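Iron-containing alcohol dehydrogenase (Ralstonia eutropha, PDB 3JZD) probably catalyses the NAD(P)H-dependent reduction of maleylacetate to 3-oxoadipate in aromatic hydrocarbon catabolism, and binds NAD. Local coordinates at residues G113-A118 against L149-I154; D187-M192 against G235-A240; I200-A205 against C223-W228; L241-C246 against E259-V264; L269-A274 against R337-E342. All coordinates share one frame; numbering follows the deposited sequence.

Contact 1 pairs two strands of the parallel sheet in the nucleotide-binding half, whereas contacts 2 to 5 join helices, or the loops at their ends, in the C-terminal half. Contacts 2 and 3 both use helices 190-212 and 217-236, contact 3 nested inside the loop closed by contact 2, with centres about 17 Å apart; both touch the second subunit. Contact 4 adjoins contact 2 in sequence and lies nearest the cofactor, the H261 side chain being about 6 Å from NAD, that of P150 in contact 1 about 9 Å. Contact 5 shares helix 257-272 with contact 4 and meets it where L241 CD2 lies 3.4 Å from Y271 CD1. Centres of contacts 1 and 5 are about 37 Å apart.

Contact 1: G113-A118 against L149-I154; sequences GMPIVA and LPRTVI
V117 pairs with T152 and A118 with V153 in a parallel ladder, the short strands 116-118 and 152-154 running 4.7 Å apart at 24°. A118 uses both its backbone polar atoms: its N donates to T152 O and its O accepts from I154 N, each at 2.9 Å. Two residues earlier, I116 O takes R151 N, a more bent bond made where R151 adopts helical backbone angles. Side chains then divide between the two faces of the sheet. V117 CG1 meets I154 CD1 at 3.8 Å on the face it shares with T152, while A118 CB rests on P150 CG, 4.0 Å away, on the other. R151 bends at chi2 (-66°), which folds its guanidinium back over P115 CB. Just ahead of the strands a water bridges the two segments, 2.9 Å from R151 NH2, whose N-H it accepts, and 2.7 Å from M114 O. A second water links I116 N to L149 O. These are adjacent strands of the six-stranded parallel sheet, flanked by helices, of the NAD-binding half, the P150 side chain about 9 Å from NAD. Strand 92-97 continues the sheet beyond 113-118, and strand 8-19 beyond 149-154. E30 of helix 27-33 touches T152 and I154, whereas I116 packs on A109 of helix 99-112.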
# COMPACT_ATOMS: atom_id res chain seq x y z
N GLY A 113 14.56 21.39 -5.52
CA GLY A 113 13.69 21.08 -4.42
C GLY A 113 12.22 21.26 -4.73
O GLY A 113 11.39 20.81 -3.93
N MSE A 114 11.86 21.82 -5.89
CA MSE A 114 10.44 22.08 -6.19
C MSE A 114 9.61 20.80 -6.34
O MSE A 114 10.08 19.77 -6.80
CB MSE A 114 10.27 22.93 -7.45
CG MSE A 114 10.52 22.20 -8.77
SE MSE A 114 10.15 23.44 -10.25
CE MSE A 114 11.59 24.70 -9.91
N PRO A 115 8.33 20.88 -5.94
CA PRO A 115 7.48 19.70 -6.08
C PRO A 115 7.23 19.36 -7.53
O PRO A 115 7.20 20.25 -8.38
CB PRO A 115 6.15 20.15 -5.44
CG PRO A 115 6.20 21.65 -5.56
CD PRO A 115 7.62 21.97 -5.28
N ILE A 116 7.04 18.08 -7.80
CA ILE A 116 6.62 17.63 -9.11
C ILE A 116 5.23 17.02 -9.02
O ILE A 116 4.95 16.23 -8.09
CB ILE A 116 7.48 16.45 -9.65
CG1 ILE A 116 8.97 16.78 -9.62
CG2 ILE A 116 7.06 16.08 -11.08
CD1 ILE A 116 9.84 15.50 -9.77
N VAL A 117 4.36 17.40 -9.96
CA VAL A 117 3.09 16.72 -10.20
C VAL A 117 3.30 15.91 -11.50
O VAL A 117 3.57 16.49 -12.56
CB VAL A 117 1.91 17.68 -10.41
CG1 VAL A 117 0.60 16.90 -10.83
CG2 VAL A 117 1.71 18.57 -9.19
N ALA A 118 3.21 14.59 -11.42
CA ALA A 118 3.42 13.72 -12.57
C ALA A 118 2.09 13.33 -13.18
O ALA A 118 1.16 12.96 -12.46
CB ALA A 118 4.25 12.43 -12.15
N LEU A 149 10.90 12.13 -5.77
CA LEU A 149 9.62 11.47 -5.75
C LEU A 149 8.48 12.51 -5.98
O LEU A 149 8.34 13.47 -5.22
CB LEU A 149 9.44 10.73 -4.41
CG LEU A 149 8.28 9.75 -4.27
CD1 LEU A 149 8.45 8.56 -5.24
CD2 LEU A 149 8.13 9.29 -2.81
N PRO A 150 7.70 12.36 -7.06
CA PRO A 150 6.57 13.27 -7.27
C PRO A 150 5.61 13.35 -6.10
O PRO A 150 5.32 12.33 -5.47
CB PRO A 150 5.89 12.68 -8.50
CG PRO A 150 7.04 12.10 -9.30
CD PRO A 150 7.89 11.46 -8.21
N ARG A 151 5.16 14.54 -5.76
CA ARG A 151 4.24 14.70 -4.62
C ARG A 151 2.86 14.16 -4.97
O ARG A 151 2.17 13.65 -4.11
CB ARG A 151 4.04 16.16 -4.29
CG ARG A 151 5.28 16.93 -3.94
CD ARG A 151 5.96 16.48 -2.65
NE ARG A 151 7.30 17.03 -2.73
CZ ARG A 151 7.66 18.28 -2.39
NH1 ARG A 151 6.79 19.13 -1.85
NH2 ARG A 151 8.91 18.67 -2.57
N THR A 152 2.46 14.35 -6.24
CA THR A 152 1.16 13.94 -6.71
C THR A 152 1.27 13.37 -8.09
O THR A 152 2.02 13.87 -8.93
CB THR A 152 0.20 15.14 -6.69
OG1 THR A 152 0.17 15.66 -5.35
CG2 THR A 152 -1.25 14.78 -7.18
N VAL A 153 0.52 12.31 -8.32
CA VAL A 153 0.44 11.64 -9.60
C VAL A 153 -1.04 11.70 -9.99
O VAL A 153 -1.91 11.49 -9.16
CB VAL A 153 0.86 10.20 -9.47
CG1 VAL A 153 0.76 9.50 -10.81
CG2 VAL A 153 2.30 10.10 -8.86
N ILE A 154 -1.30 12.07 -11.24
CA ILE A 154 -2.61 12.16 -11.77
C ILE A 154 -2.65 11.15 -12.89
O ILE A 154 -1.96 11.33 -13.92
CB ILE A 154 -2.90 13.56 -12.35
CG1 ILE A 154 -2.85 14.59 -11.23
CG2 ILE A 154 -4.24 13.57 -13.11
CD1 ILE A 154 -3.04 16.05 -11.71
O HOH W 1 10.27 17.80 -4.99
O HOH W 2 8.15 16.32 -5.92

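Contact 2: D187-M192 against G235-A240; sequences DANPVM and GGVGMA
D187 and V237 tie the entry of an asparagine-capped helix to the exit of its partner: 187-189 leads into helix 190-212, whose N-cap is N189, and 237-240 leaves helix 217-236. The one hydrogen bond between the segments runs from G238 N to D187 OD1, 2.8 Å long and practically straight at 179°. It uses the syn lone pair of the carboxylate, on the side of OD2. D187 reaches it with CG between its backbone N and carbonyl carbon (chi1 58°), and the same OD1 lies 3.5 Å from V237 CB. V237 is the hydrophobic centre of the contact. Its CG1 sits 3.5 Å from D187 O and 3.7 Å from CG of M192, a selenomethionine whose chain bends at chi2 and chi3 and runs antiparallel to the valine side chain, alongside it. Beyond it, M192 SE settles 4.3 Å from G236 CA, an approach that the bare glycine permits. Outside the two segments, G235 O accepts from H13 NE2, while P190 and V191 pack on Y225 and W228 of the second subunit, placing this corner at the dimer interface. The cap itself is gripped twice: N189 OD1 accepts a weak bond from V191 N at 3.0 Å and a straighter one from M192 N at 2.9 Å, the latter donor lying 36° out of the amide carbonyl plane.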
# COMPACT_ATOMS: atom_id res chain seq x y z
N ASP A 187 14.86 -8.17 -0.71
CA ASP A 187 14.09 -7.48 0.35
C ASP A 187 12.58 -7.50 0.08
O ASP A 187 11.82 -6.60 0.46
CB ASP A 187 14.61 -6.04 0.56
CG ASP A 187 14.55 -5.19 -0.71
OD1 ASP A 187 14.47 -5.74 -1.83
OD2 ASP A 187 14.59 -3.95 -0.56
N ALA A 188 12.16 -8.58 -0.56
CA ALA A 188 10.77 -8.82 -0.83
C ALA A 188 9.99 -8.77 0.46
O ALA A 188 10.50 -9.14 1.52
CB ALA A 188 10.62 -10.22 -1.45
N ASN A 189 8.77 -8.22 0.40
CA ASN A 189 7.87 -8.32 1.54
C ASN A 189 6.43 -8.63 1.04
O ASN A 189 6.11 -8.42 -0.15
CB ASN A 189 7.97 -7.09 2.44
CG ASN A 189 7.33 -5.89 1.85
OD1 ASN A 189 6.12 -5.89 1.59
ND2 ASN A 189 8.11 -4.82 1.65
N PRO A 190 5.55 -9.14 1.95
CA PRO A 190 4.20 -9.58 1.56
C PRO A 190 3.30 -8.53 0.96
O PRO A 190 2.44 -8.83 0.12
CB PRO A 190 3.60 -10.11 2.87
CG PRO A 190 4.81 -10.42 3.73
CD PRO A 190 5.88 -9.47 3.34
N VAL A 191 3.49 -7.28 1.37
CA VAL A 191 2.64 -6.23 0.86
C VAL A 191 3.09 -5.86 -0.55
O VAL A 191 2.28 -5.76 -1.46
CB VAL A 191 2.60 -5.04 1.83
CG1 VAL A 191 1.83 -3.96 1.23
CG2 VAL A 191 1.96 -5.50 3.20
N MSE A 192 4.38 -5.71 -0.74
CA MSE A 192 4.92 -5.44 -2.06
C MSE A 192 4.56 -6.62 -3.02
O MSE A 192 4.19 -6.42 -4.19
CB MSE A 192 6.42 -5.19 -1.98
CG MSE A 192 6.76 -3.87 -1.32
SE MSE A 192 6.32 -2.37 -2.49
CE MSE A 192 5.82 -1.05 -1.14
N GLY A 235 9.65 0.98 -6.71
CA GLY A 235 10.10 1.97 -5.76
C GLY A 235 10.39 1.47 -4.36
O GLY A 235 11.01 2.19 -3.56
N GLY A 236 9.94 0.26 -4.05
CA GLY A 236 10.04 -0.26 -2.71
C GLY A 236 10.94 -1.46 -2.44
O GLY A 236 11.32 -1.65 -1.30
N VAL A 237 11.29 -2.25 -3.45
CA VAL A 237 12.18 -3.40 -3.25
C VAL A 237 13.24 -3.42 -4.35
O VAL A 237 13.10 -2.70 -5.34
CB VAL A 237 11.39 -4.75 -3.18
CG1 VAL A 237 10.31 -4.68 -2.08
CG2 VAL A 237 10.76 -5.08 -4.51
N GLY A 238 14.31 -4.19 -4.15
CA GLY A 238 15.41 -4.24 -5.09
C GLY A 238 15.16 -5.12 -6.32
O GLY A 238 14.64 -6.24 -6.20
N MSE A 239 15.51 -4.60 -7.48
CA MSE A 239 15.48 -5.35 -8.74
C MSE A 239 16.74 -6.20 -8.84
O MSE A 239 17.57 -6.20 -7.94
CB MSE A 239 15.34 -4.38 -9.91
CG MSE A 239 14.07 -3.52 -9.88
SE MSE A 239 12.33 -4.46 -9.94
CE MSE A 239 11.95 -4.61 -8.00
N ALA A 240 16.89 -6.94 -9.93
CA ALA A 240 18.06 -7.82 -10.06
C ALA A 240 18.43 -8.01 -11.54
O ALA A 240 18.44 -7.04 -12.31
CB ALA A 240 17.83 -9.20 -9.30

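Contact 3: I200-A205 against C223-W228; sequences IRALAA and CLYGAW
L203 drives its forked end into the backbone of the opposite helix, its two methyls meeting different residues. CD1 lies 3.6 Å from G226 C, CD2 lies 3.6 Å from C223 O, and CG approaches G226 CA at 4.0 Å. CG stands anti to the carbonyl carbon, and a chi2 of 149°, away from a staggered value, places CD1 at G226 and CD2 at C223. CD2 also touches C223 CB at 3.9 Å. One residue earlier, A202 points its CB toward the partner helix, 4.0 Å from G226 CA and 4.1 Å from Y225 CD2. The tyrosine CG is anti to its backbone N (chi1 169°), which brings CD2 of the ring within reach of A202 CB; its hydroxyl bonds to E198 OE2, one turn back on helix 190-212. Y225 also packs on P190 of the second subunit, and L203 is covered from elsewhere by A172, A175 and I176 of helix 165-182. Because alanine and glycine meet where the backbones are nearest, the axes of the short segments come within 7.8 Å at 148°. The two consecutive helices 190-212 and 217-236 form a roughly antiparallel hairpin, closely packed at A202 and G226, in the all-helical C-terminal half of this iron-containing alcohol dehydrogenase family member.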
# COMPACT_ATOMS: atom_id res chain seq x y z
N ILE A 200 0.60 -7.50 -12.08
CA ILE A 200 0.82 -8.38 -13.20
C ILE A 200 -0.54 -8.81 -13.75
O ILE A 200 -0.74 -8.84 -14.95
CB ILE A 200 1.75 -9.61 -12.87
CG1 ILE A 200 3.15 -9.11 -12.43
CG2 ILE A 200 1.90 -10.53 -14.09
CD1 ILE A 200 4.15 -10.22 -11.99
N ARG A 201 -1.48 -9.11 -12.86
CA ARG A 201 -2.78 -9.60 -13.27
C ARG A 201 -3.51 -8.55 -14.08
O ARG A 201 -4.11 -8.86 -15.11
CB ARG A 201 -3.61 -9.96 -12.05
CG ARG A 201 -4.51 -11.11 -12.20
CD ARG A 201 -5.44 -11.33 -10.97
NE ARG A 201 -4.92 -10.83 -9.67
CZ ARG A 201 -4.01 -11.42 -8.88
NH1 ARG A 201 -3.40 -12.59 -9.24
NH2 ARG A 201 -3.66 -10.80 -7.73
N ALA A 202 -3.46 -7.31 -13.62
CA ALA A 202 -4.14 -6.21 -14.29
C ALA A 202 -3.59 -5.99 -15.71
O ALA A 202 -4.34 -5.84 -16.67
CB ALA A 202 -4.04 -4.92 -13.45
N LEU A 203 -2.28 -5.95 -15.84
CA LEU A 203 -1.64 -5.77 -17.15
C LEU A 203 -1.81 -6.96 -18.08
O LEU A 203 -2.09 -6.83 -19.25
CB LEU A 203 -0.17 -5.42 -16.98
CG LEU A 203 0.02 -3.99 -16.44
CD1 LEU A 203 1.27 -3.84 -15.58
CD2 LEU A 203 -0.04 -2.96 -17.57
N ALA A 204 -1.70 -8.15 -17.52
CA ALA A 204 -1.85 -9.35 -18.30
C ALA A 204 -3.24 -9.39 -18.93
O ALA A 204 -3.37 -9.90 -20.04
CB ALA A 204 -1.59 -10.58 -17.48
N ALA A 205 -4.25 -8.88 -18.23
CA ALA A 205 -5.60 -8.80 -18.78
C ALA A 205 -5.78 -7.55 -19.64
O ALA A 205 -6.52 -7.56 -20.62
CB ALA A 205 -6.63 -8.74 -17.65
N CYS A 223 -4.70 -0.99 -17.31
CA CYS A 223 -3.23 -0.92 -17.50
C CYS A 223 -2.55 0.14 -16.64
O CYS A 223 -1.50 -0.07 -16.07
CB CYS A 223 -2.86 -0.69 -18.97
SG CYS A 223 -3.32 -2.06 -20.04
N LEU A 224 -3.17 1.29 -16.52
CA LEU A 224 -2.56 2.38 -15.77
C LEU A 224 -2.50 1.97 -14.30
O LEU A 224 -1.51 2.20 -13.60
CB LEU A 224 -3.35 3.65 -16.06
CG LEU A 224 -2.69 5.00 -16.10
CD1 LEU A 224 -1.31 4.97 -16.77
CD2 LEU A 224 -3.64 6.02 -16.78
N TYR A 225 -3.57 1.35 -13.81
CA TYR A 225 -3.61 0.84 -12.43
C TYR A 225 -2.48 -0.20 -12.19
O TYR A 225 -1.77 -0.15 -11.19
CB TYR A 225 -4.97 0.20 -12.22
CG TYR A 225 -5.10 -0.62 -10.96
CD1 TYR A 225 -5.00 -0.04 -9.71
CD2 TYR A 225 -5.40 -1.96 -11.04
CE1 TYR A 225 -5.13 -0.80 -8.56
CE2 TYR A 225 -5.54 -2.72 -9.91
CZ TYR A 225 -5.40 -2.13 -8.68
OH TYR A 225 -5.59 -2.93 -7.60
N GLY A 226 -2.34 -1.13 -13.13
CA GLY A 226 -1.26 -2.12 -13.10
C GLY A 226 0.11 -1.47 -13.10
O GLY A 226 1.01 -1.87 -12.37
N ALA A 227 0.24 -0.41 -13.89
CA ALA A 227 1.51 0.30 -14.00
C ALA A 227 1.84 0.96 -12.67
O ALA A 227 3.03 1.02 -12.26
CB ALA A 227 1.43 1.34 -15.15
N TRP A 228 0.80 1.47 -12.00
CA TRP A 228 1.00 2.12 -10.71
C TRP A 228 1.50 1.14 -9.64
O TRP A 228 2.47 1.44 -8.92
CB TRP A 228 -0.31 2.86 -10.30
CG TRP A 228 -0.37 3.31 -8.93
CD1 TRP A 228 0.64 3.82 -8.19
CD2 TRP A 228 -1.54 3.34 -8.09
NE1 TRP A 228 0.19 4.14 -6.93
CE2 TRP A 228 -1.14 3.85 -6.84
CE3 TRP A 228 -2.87 2.94 -8.28
CZ2 TRP A 228 -2.04 4.05 -5.77
CZ3 TRP A 228 -3.78 3.12 -7.22
CH2 TRP A 228 -3.36 3.68 -5.98

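Contact 4: L241-C246 against E259-V264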
# COMPACT_ATOMS: atom_id res chain seq x y z
N LEU A 241 18.71 -9.23 -11.95
CA LEU A 241 19.19 -9.49 -13.32
C LEU A 241 18.46 -8.80 -14.46
O LEU A 241 19.11 -8.18 -15.32
CB LEU A 241 19.27 -10.99 -13.61
CG LEU A 241 19.48 -11.47 -15.05
CD1 LEU A 241 20.88 -11.04 -15.56
CD2 LEU A 241 19.28 -12.98 -15.12
N HIS A 242 17.14 -8.89 -14.50
CA HIS A 242 16.44 -8.34 -15.64
C HIS A 242 16.69 -6.86 -15.81
O HIS A 242 17.05 -6.41 -16.90
CB HIS A 242 14.94 -8.59 -15.57
CG HIS A 242 14.18 -7.83 -16.59
ND1 HIS A 242 14.01 -8.27 -17.88
CD2 HIS A 242 13.58 -6.62 -16.51
CE1 HIS A 242 13.30 -7.38 -18.55
NE2 HIS A 242 13.03 -6.36 -17.75
N HIS A 243 16.47 -6.10 -14.75
CA HIS A 243 16.68 -4.65 -14.79
C HIS A 243 18.13 -4.27 -15.04
O HIS A 243 18.42 -3.38 -15.83
CB HIS A 243 16.11 -3.99 -13.55
CG HIS A 243 14.62 -4.07 -13.49
ND1 HIS A 243 13.95 -5.24 -13.19
CD2 HIS A 243 13.67 -3.13 -13.71
CE1 HIS A 243 12.65 -5.01 -13.23
NE2 HIS A 243 12.45 -3.74 -13.56
N LYS A 244 19.07 -4.97 -14.43
CA LYS A 244 20.46 -4.66 -14.69
C LYS A 244 20.85 -4.87 -16.16
O LYS A 244 21.54 -4.03 -16.77
CB LYS A 244 21.36 -5.54 -13.80
CG LYS A 244 21.26 -5.18 -12.33
CD LYS A 244 21.99 -3.85 -12.09
CE LYS A 244 21.91 -3.35 -10.65
NZ LYS A 244 23.04 -2.36 -10.40
N LEU A 245 20.43 -5.99 -16.71
CA LEU A 245 20.79 -6.34 -18.10
C LEU A 245 20.13 -5.35 -19.06
O LEU A 245 20.74 -4.91 -20.03
CB LEU A 245 20.41 -7.76 -18.42
CG LEU A 245 20.96 -8.46 -19.68
CD1 LEU A 245 22.48 -8.49 -19.70
CD2 LEU A 245 20.42 -9.87 -19.74
N CYS A 246 18.91 -4.94 -18.76
CA CYS A 246 18.21 -3.99 -19.60
C CYS A 246 18.92 -2.67 -19.56
O CYS A 246 19.04 -2.02 -20.59
CB CYS A 246 16.71 -3.89 -19.24
SG CYS A 246 15.80 -5.38 -19.75
N GLU A 259 11.03 -1.81 -25.34
CA GLU A 259 11.21 -2.99 -26.18
C GLU A 259 12.29 -3.93 -25.64
O GLU A 259 12.13 -5.15 -25.74
CB GLU A 259 11.53 -2.60 -27.62
CG GLU A 259 10.39 -1.98 -28.41
CD GLU A 259 10.02 -0.56 -28.02
OE1 GLU A 259 10.83 0.16 -27.36
OE2 GLU A 259 8.86 -0.17 -28.36
N THR A 260 13.37 -3.38 -25.10
CA THR A 260 14.42 -4.18 -24.48
C THR A 260 13.83 -4.96 -23.31
O THR A 260 14.02 -6.15 -23.20
CB THR A 260 15.61 -3.31 -24.03
OG1 THR A 260 16.19 -2.68 -25.16
CG2 THR A 260 16.70 -4.11 -23.31
N HIS A 261 13.02 -4.29 -22.48
CA HIS A 261 12.37 -4.97 -21.36
C HIS A 261 11.52 -6.12 -21.85
O HIS A 261 11.58 -7.24 -21.32
CB HIS A 261 11.54 -3.94 -20.53
CG HIS A 261 12.39 -3.17 -19.57
ND1 HIS A 261 12.62 -3.60 -18.29
CD2 HIS A 261 13.17 -2.07 -19.74
CE1 HIS A 261 13.48 -2.78 -17.70
NE2 HIS A 261 13.83 -1.85 -18.55
N THR A 262 10.75 -5.85 -22.89
CA THR A 262 9.82 -6.81 -23.42
C THR A 262 10.55 -8.08 -23.92
O THR A 262 10.14 -9.17 -23.63
CB THR A 262 9.03 -6.17 -24.56
OG1 THR A 262 8.16 -5.17 -24.04
CG2 THR A 262 8.20 -7.23 -25.31
N ILE A 263 11.65 -7.91 -24.61
CA ILE A 263 12.42 -9.01 -25.18
C ILE A 263 13.21 -9.77 -24.15
O ILE A 263 13.22 -10.98 -24.17
CB ILE A 263 13.38 -8.48 -26.28
CG1 ILE A 263 12.51 -7.93 -27.47
CG2 ILE A 263 14.37 -9.58 -26.70
CD1 ILE A 263 13.22 -6.87 -28.41
N VAL A 264 13.87 -9.06 -23.24
CA VAL A 264 14.71 -9.67 -22.22
C VAL A 264 13.92 -10.40 -21.10
O VAL A 264 14.35 -11.46 -20.63
CB VAL A 264 15.67 -8.61 -21.62
CG1 VAL A 264 16.46 -9.16 -20.35
CG2 VAL A 264 16.62 -8.12 -22.74
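H242 NE2 and H261 ND1 share a 2.8 Å hydrogen bond, in which either nitrogen could be the donor. The two rings meet obliquely, their planes at 62°. H242 gets there with CG anti to its backbone N, a torsion that sends the ring across to helix 257-272; there its CE1 lies 3.3 Å from H261 O and its ND1 lies 3.6 Å from V264 CG1. C246 lies against both rings. Its sulfur sits 3.9 Å from the centroid of the H261 ring, 8° off the normal, a sulfur-aromatic contact, and its CB covers the same ring in a CH-pi contact. SG further touches V264 CB at 3.7 Å and T260 CG2 at 3.9 Å, so the thiol is wedged among three residues of one helix. H261 also turns an edge toward the face of H243 in an offset edge-to-face pair with centroids 5.6 Å apart. The nitrogens of H243 are engaged elsewhere, ND1 with E181 OE1 and NE2 with H178 ND1. This histidine cluster lies close to the cofactor, the H261 side chain being about 6 Å from NAD. Helices 241-253 and 257-272 follow one another in the chain, and their segments 241-246 and 259-264 cross at 134°. Helix 165-182 covers the cluster, A177 touching H242 and N174 touching H261, while L245 packs on L347 of helix 341-353.

Contact 5: L269-A274 against R337-E342; sequences LAYNAA and RPIERE
Y271 and R337 meet in two ways, by a hydrogen bond to a backbone carbonyl and by a stack on the ring face. R337 NH1 donates to Y271 O at 3.0 Å with an angle of 165°; the oxygen lies in the guanidinium plane and offers an in-plane lone pair. The same guanidinium lies flat on the tyrosine ring, the planes 16° apart, in a cation-pi stack with CZ 4.0 Å from the ring centroid. R337 manages both because its chain is extended from CG to NE and crosses the ring, with CD 3.5 Å from Y271 CE1. Y271, with CG anti to its backbone N (chi1 -174°), carries its hydroxyl out to the other segment. There OH donates to P338 O at 2.7 Å, on a lone pair of that carbonyl, and receives a weak bond from E340 N at 3.3 Å. E340 is the N-cap residue of helix 341-353, so the contact joins the C-terminal part of helix 257-272 to the loop leading into that helix. The N272 amide is satisfied outside the segments: OD1 accepts from N335 ND2, which also serves R337 O, and ND2 bonds to Y184 OH. L241 packs against Y271 from helix 241-253. The chemistry implies a tyrosine fixed through hydroxyl, ring face and carbonyl alike, and an arginine whose positive charge is probably stabilised by the pi face and the carbonyl oxygen.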
# COMPACT_ATOMS: atom_id res chain seq x y z
N LEU A 269 13.82 -14.26 -16.80
CA LEU A 269 13.04 -15.14 -15.92
C LEU A 269 13.51 -16.59 -16.11
O LEU A 269 13.71 -17.30 -15.12
CB LEU A 269 11.53 -14.98 -16.11
CG LEU A 269 10.94 -13.60 -15.73
CD1 LEU A 269 9.51 -13.51 -16.05
CD2 LEU A 269 11.16 -13.23 -14.24
N ALA A 270 13.72 -17.04 -17.34
CA ALA A 270 14.20 -18.41 -17.53
C ALA A 270 15.53 -18.66 -16.77
O ALA A 270 15.74 -19.74 -16.18
CB ALA A 270 14.36 -18.76 -19.03
N TYR A 271 16.40 -17.65 -16.75
CA TYR A 271 17.70 -17.75 -16.10
C TYR A 271 17.53 -17.94 -14.58
O TYR A 271 18.21 -18.74 -13.96
CB TYR A 271 18.50 -16.47 -16.36
CG TYR A 271 19.90 -16.50 -15.87
CD1 TYR A 271 20.20 -16.24 -14.54
CD2 TYR A 271 20.97 -16.72 -16.76
CE1 TYR A 271 21.52 -16.24 -14.07
CE2 TYR A 271 22.30 -16.73 -16.29
CZ TYR A 271 22.56 -16.48 -14.96
OH TYR A 271 23.85 -16.51 -14.51
N ASN A 272 16.64 -17.14 -13.98
CA ASN A 272 16.41 -17.21 -12.55
C ASN A 272 15.38 -18.23 -12.04
O ASN A 272 15.35 -18.50 -10.82
CB ASN A 272 16.00 -15.81 -12.06
CG ASN A 272 17.19 -14.87 -11.93
OD1 ASN A 272 18.37 -15.29 -11.84
ND2 ASN A 272 16.89 -13.57 -11.91
N ALA A 273 14.63 -18.85 -12.95
CA ALA A 273 13.46 -19.67 -12.58
C ALA A 273 13.75 -20.80 -11.57
O ALA A 273 12.98 -20.97 -10.61
CB ALA A 273 12.74 -20.23 -13.85
N ALA A 274 14.81 -21.56 -11.78
CA ALA A 274 15.15 -22.68 -10.90
C ALA A 274 15.41 -22.24 -9.47
O ALA A 274 15.16 -22.99 -8.53
CB ALA A 274 16.39 -23.46 -11.42
N ARG A 337 20.24 -16.42 -8.53
CA ARG A 337 21.22 -17.36 -9.14
C ARG A 337 22.52 -16.56 -9.51
O ARG A 337 22.45 -15.42 -10.00
CB ARG A 337 20.58 -17.99 -10.38
CG ARG A 337 21.52 -18.91 -11.16
CD ARG A 337 20.93 -19.32 -12.48
NE ARG A 337 21.95 -19.94 -13.33
CZ ARG A 337 21.72 -20.34 -14.57
NH1 ARG A 337 20.53 -20.20 -15.10
NH2 ARG A 337 22.66 -20.92 -15.29
N PRO A 338 23.72 -17.13 -9.25
CA PRO A 338 24.95 -16.38 -9.60
C PRO A 338 25.01 -15.94 -11.06
O PRO A 338 24.50 -16.63 -11.92
CB PRO A 338 26.09 -17.37 -9.26
CG PRO A 338 25.50 -18.31 -8.27
CD PRO A 338 24.02 -18.40 -8.56
N ILE A 339 25.54 -14.74 -11.30
CA ILE A 339 25.69 -14.19 -12.63
C ILE A 339 27.03 -14.76 -13.11
O ILE A 339 28.06 -14.50 -12.49
CB ILE A 339 25.67 -12.65 -12.62
CG1 ILE A 339 24.40 -12.09 -11.94
CG2 ILE A 339 25.77 -12.07 -14.00
CD1 ILE A 339 23.06 -12.51 -12.55
N GLU A 340 27.01 -15.59 -14.15
CA GLU A 340 28.23 -16.23 -14.72
C GLU A 340 28.23 -16.02 -16.23
O GLU A 340 27.17 -16.05 -16.87
CB GLU A 340 28.25 -17.74 -14.37
CG GLU A 340 28.19 -18.10 -12.86
CD GLU A 340 29.48 -17.75 -12.05
OE1 GLU A 340 30.48 -17.27 -12.64
OE2 GLU A 340 29.48 -17.98 -10.82
N ARG A 341 29.42 -15.87 -16.82
CA ARG A 341 29.59 -15.56 -18.26
C ARG A 341 28.84 -16.45 -19.24
O ARG A 341 28.04 -15.99 -20.03
CB ARG A 341 31.07 -15.62 -18.70
CG ARG A 341 31.27 -15.03 -20.12
CD ARG A 341 32.58 -15.42 -20.81
NE ARG A 341 32.67 -16.86 -21.07
CZ ARG A 341 32.01 -17.51 -22.03
NH1 ARG A 341 31.16 -16.86 -22.84
NH2 ARG A 341 32.16 -18.82 -22.16
N GLU A 342 29.10 -17.73 -19.19
CA GLU A 342 28.50 -18.62 -20.17
C GLU A 342 26.97 -18.60 -20.18
O GLU A 342 26.39 -18.38 -21.21
CB GLU A 342 29.05 -20.05 -20.05
CG GLU A 342 28.53 -20.97 -21.18
CD GLU A 342 28.86 -22.47 -21.00
OE1 GLU A 342 30.06 -22.83 -20.96
OE2 GLU A 342 27.89 -23.28 -20.96